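Local coordinates for Nup188 (Myceliophthora thermophila, PDB 4KF8), which serves as a scaffold nucleoporin of the nuclear pore complex and shares structural and functional properties with nuclear transport receptors, at residues 231-242 and 299-310. Residues are numbered along the deposited sequence; the frame is centred on the assembly and turned at random.
Sequences GATIAPEVAFVL and LAALRSGNARDI
A235 and L299 illustrate how two helix ends can pack: A235 and A239 offer single methyls to the forked end of L299, with V238 beside them. The CB of A235 points at the partner segment and is met by two methyls, L299 CD2 and I310 CD1, each 3.7 Å away. In L299, CG stands anti to the carbonyl carbon (chi1 -74°) and chi2 is nearly trans, which carries the fork over to helix 235-242. There it divides its contacts, CD2 lying 3.7 Å from V238 CG2, which it meets obliquely, and CD1 3.9 Å from A239 CB. One turn further along its helix, L302 sets both methyls against the backbone of G231, with CD1 nearest the carbonyl O. I310, beyond the turn at R303–N306, closes on A235 from the loop with CG2 and CD1, while the ring of P236 rests its CG 3.4 Å from D309 O. Farther along helix 235-242, V313 and L295 join the apolar packing round L242. The axes of helix 235-242 and helix 299-303 come within 11.1 Å, their N-to-C directions 132° apart, and L299 spans between them. Such packing of obliquely antiparallel helices and the loops at their ends is consistent with an all-helical solenoid.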
# COMPACT_ATOMS: atom_id res chain seq x y z
N GLY A 231 14.23 5.39 -13.01
CA GLY A 231 13.92 6.80 -12.96
C GLY A 231 14.58 7.66 -14.02
O GLY A 231 14.53 8.89 -13.95
N ALA A 232 15.22 7.02 -14.99
CA ALA A 232 15.71 7.74 -16.15
C ALA A 232 14.47 8.30 -16.83
O ALA A 232 14.39 9.49 -17.13
CB ALA A 232 16.44 6.80 -17.08
N THR A 233 13.50 7.42 -17.05
CA THR A 233 12.17 7.82 -17.50
C THR A 233 11.23 7.87 -16.30
O THR A 233 11.67 7.73 -15.15
CB THR A 233 11.63 6.83 -18.54
OG1 THR A 233 12.07 5.51 -18.22
CG2 THR A 233 12.14 7.19 -19.93
N ILE A 234 9.94 8.07 -16.56
CA ILE A 234 8.89 8.20 -15.53
C ILE A 234 9.14 9.24 -14.43
O ILE A 234 8.19 9.67 -13.77
CB ILE A 234 8.55 6.86 -14.84
CG1 ILE A 234 8.96 5.67 -15.69
CG2 ILE A 234 7.07 6.80 -14.54
CD1 ILE A 234 9.94 4.78 -15.00
N ALA A 235 10.39 9.64 -14.23
CA ALA A 235 10.72 10.69 -13.29
C ALA A 235 9.99 12.00 -13.58
O ALA A 235 9.55 12.68 -12.65
CB ALA A 235 12.22 10.91 -13.21
N PRO A 236 9.86 12.38 -14.86
CA PRO A 236 9.02 13.56 -15.09
C PRO A 236 7.55 13.29 -14.78
O PRO A 236 6.80 14.22 -14.50
CB PRO A 236 9.20 13.84 -16.59
CG PRO A 236 10.54 13.26 -16.91
CD PRO A 236 10.62 12.02 -16.08
N GLU A 237 7.14 12.02 -14.83
CA GLU A 237 5.76 11.68 -14.56
C GLU A 237 5.48 11.56 -13.06
O GLU A 237 4.44 12.00 -12.58
CB GLU A 237 5.35 10.40 -15.29
CG GLU A 237 5.43 10.53 -16.81
CD GLU A 237 4.72 9.41 -17.54
OE1 GLU A 237 4.09 8.56 -16.87
OE2 GLU A 237 4.79 9.37 -18.79
N VAL A 238 6.42 10.97 -12.32
CA VAL A 238 6.27 10.86 -10.87
C VAL A 238 6.40 12.23 -10.21
O VAL A 238 5.76 12.49 -9.19
CB VAL A 238 7.26 9.85 -10.24
CG1 VAL A 238 7.10 8.48 -10.87
CG2 VAL A 238 8.69 10.32 -10.39
N ALA A 239 7.20 13.11 -10.80
CA ALA A 239 7.36 14.47 -10.29
C ALA A 239 6.11 15.28 -10.58
O ALA A 239 5.78 16.20 -9.83
CB ALA A 239 8.58 15.13 -10.91
N PHE A 240 5.42 14.94 -11.66
CA PHE A 240 4.19 15.62 -12.04
C PHE A 240 3.01 15.18 -11.19
O PHE A 240 2.09 15.96 -10.94
CB PHE A 240 3.89 15.40 -13.52
CG PHE A 240 2.63 16.07 -14.00
CD1 PHE A 240 2.58 17.45 -14.13
CD2 PHE A 240 1.51 15.33 -14.31
CE1 PHE A 240 1.43 18.07 -14.57
CE2 PHE A 240 0.35 15.95 -14.75
CZ PHE A 240 0.31 17.32 -14.88
N VAL A 241 3.03 13.93 -10.74
CA VAL A 241 1.99 13.43 -9.84
C VAL A 241 2.03 14.22 -8.55
O VAL A 241 1.05 14.84 -8.15
CB VAL A 241 2.17 11.93 -9.52
CG1 VAL A 241 1.22 11.52 -8.42
CG2 VAL A 241 1.94 11.09 -10.76
N LEU A 242 3.20 14.19 -7.90
CA LEU A 242 3.42 14.91 -6.66
C LEU A 242 3.09 16.39 -6.81
O LEU A 242 2.53 17.00 -5.90
CB LEU A 242 4.88 14.76 -6.22
CG LEU A 242 5.39 13.33 -6.03
CD1 LEU A 242 6.88 13.31 -5.76
CD2 LEU A 242 4.63 12.66 -4.90
N LEU A 299 14.83 11.80 -7.23
CA LEU A 299 14.53 12.69 -8.34
C LEU A 299 15.64 13.71 -8.56
O LEU A 299 16.01 14.00 -9.70
CB LEU A 299 13.19 13.40 -8.12
CG LEU A 299 11.93 12.56 -8.30
CD1 LEU A 299 10.68 13.40 -8.06
CD2 LEU A 299 11.90 11.92 -9.67
N ALA A 300 16.17 14.25 -7.46
CA ALA A 300 17.24 15.24 -7.52
C ALA A 300 18.54 14.65 -8.04
O ALA A 300 19.29 15.30 -8.77
CB ALA A 300 17.45 15.87 -6.15
N ALA A 301 18.82 13.40 -7.66
CA ALA A 301 19.99 12.69 -8.16
C ALA A 301 19.79 12.32 -9.63
O ALA A 301 20.74 11.92 -10.31
CB ALA A 301 20.26 11.45 -7.32
N LEU A 302 18.56 12.45 -10.10
CA LEU A 302 18.22 12.23 -11.50
C LEU A 302 18.07 13.56 -12.24
O LEU A 302 18.14 13.60 -13.47
CB LEU A 302 16.94 11.40 -11.62
CG LEU A 302 17.05 9.93 -11.21
CD1 LEU A 302 15.68 9.36 -10.90
CD2 LEU A 302 17.74 9.13 -12.29
N ARG A 303 17.87 14.64 -11.48
CA ARG A 303 17.79 15.98 -12.06
C ARG A 303 19.18 16.46 -12.44
O ARG A 303 19.34 17.19 -13.42
CB ARG A 303 17.14 16.97 -11.09
CG ARG A 303 15.63 16.86 -10.98
CD ARG A 303 15.01 18.13 -10.42
NE ARG A 303 15.55 18.48 -9.11
CZ ARG A 303 14.94 18.24 -7.95
NH1 ARG A 303 13.75 17.64 -7.94
NH2 ARG A 303 15.51 18.60 -6.81
N SER A 304 20.17 16.04 -11.67
CA SER A 304 21.56 16.42 -11.93
C SER A 304 22.10 15.71 -13.16
O SER A 304 23.22 15.95 -13.59
CB SER A 304 22.45 16.13 -10.72
OG SER A 304 22.68 14.73 -10.59
N GLY A 305 21.29 14.82 -13.73
CA GLY A 305 21.62 14.19 -14.99
C GLY A 305 21.71 15.23 -16.09
O GLY A 305 22.48 15.07 -17.04
N ASN A 306 20.92 16.29 -15.95
CA ASN A 306 20.90 17.41 -16.90
C ASN A 306 20.67 16.96 -18.34
O ASN A 306 21.18 17.56 -19.28
CB ASN A 306 22.19 18.23 -16.79
CG ASN A 306 22.45 18.74 -15.39
OD1 ASN A 306 21.53 19.19 -14.70
ND2 ASN A 306 23.70 18.67 -14.96
N ALA A 307 19.88 15.90 -18.49
CA ALA A 307 19.70 15.26 -19.79
C ALA A 307 18.23 15.16 -20.19
O ALA A 307 17.91 14.93 -21.36
CB ALA A 307 20.35 13.89 -19.79
N ARG A 308 17.33 15.31 -19.22
CA ARG A 308 15.90 15.29 -19.49
C ARG A 308 15.15 16.11 -18.46
O ARG A 308 15.54 16.16 -17.29
CB ARG A 308 15.37 13.85 -19.51
CG ARG A 308 14.05 13.68 -20.25
CD ARG A 308 14.00 12.34 -20.97
NE ARG A 308 13.18 12.38 -22.18
CZ ARG A 308 12.00 11.80 -22.31
NH1 ARG A 308 11.48 11.11 -21.30
NH2 ARG A 308 11.33 11.89 -23.45
N ASP A 309 14.07 16.77 -18.88
CA ASP A 309 13.36 17.69 -18.00
C ASP A 309 12.59 16.98 -16.90
O ASP A 309 11.44 16.57 -17.09
CB ASP A 309 12.42 18.60 -18.80
CG ASP A 309 11.89 19.75 -17.96
OD1 ASP A 309 12.62 20.22 -17.06
OD2 ASP A 309 10.74 20.18 -18.20
N ILE A 310 13.23 16.83 -15.75
CA ILE A 310 12.59 16.32 -14.55
C ILE A 310 12.22 17.49 -13.66
O ILE A 310 13.08 18.05 -12.98
CB ILE A 310 13.52 15.37 -13.78
CG1 ILE A 310 14.00 14.24 -14.68
CG2 ILE A 310 12.81 14.82 -12.56
CD1 ILE A 310 14.91 13.25 -14.00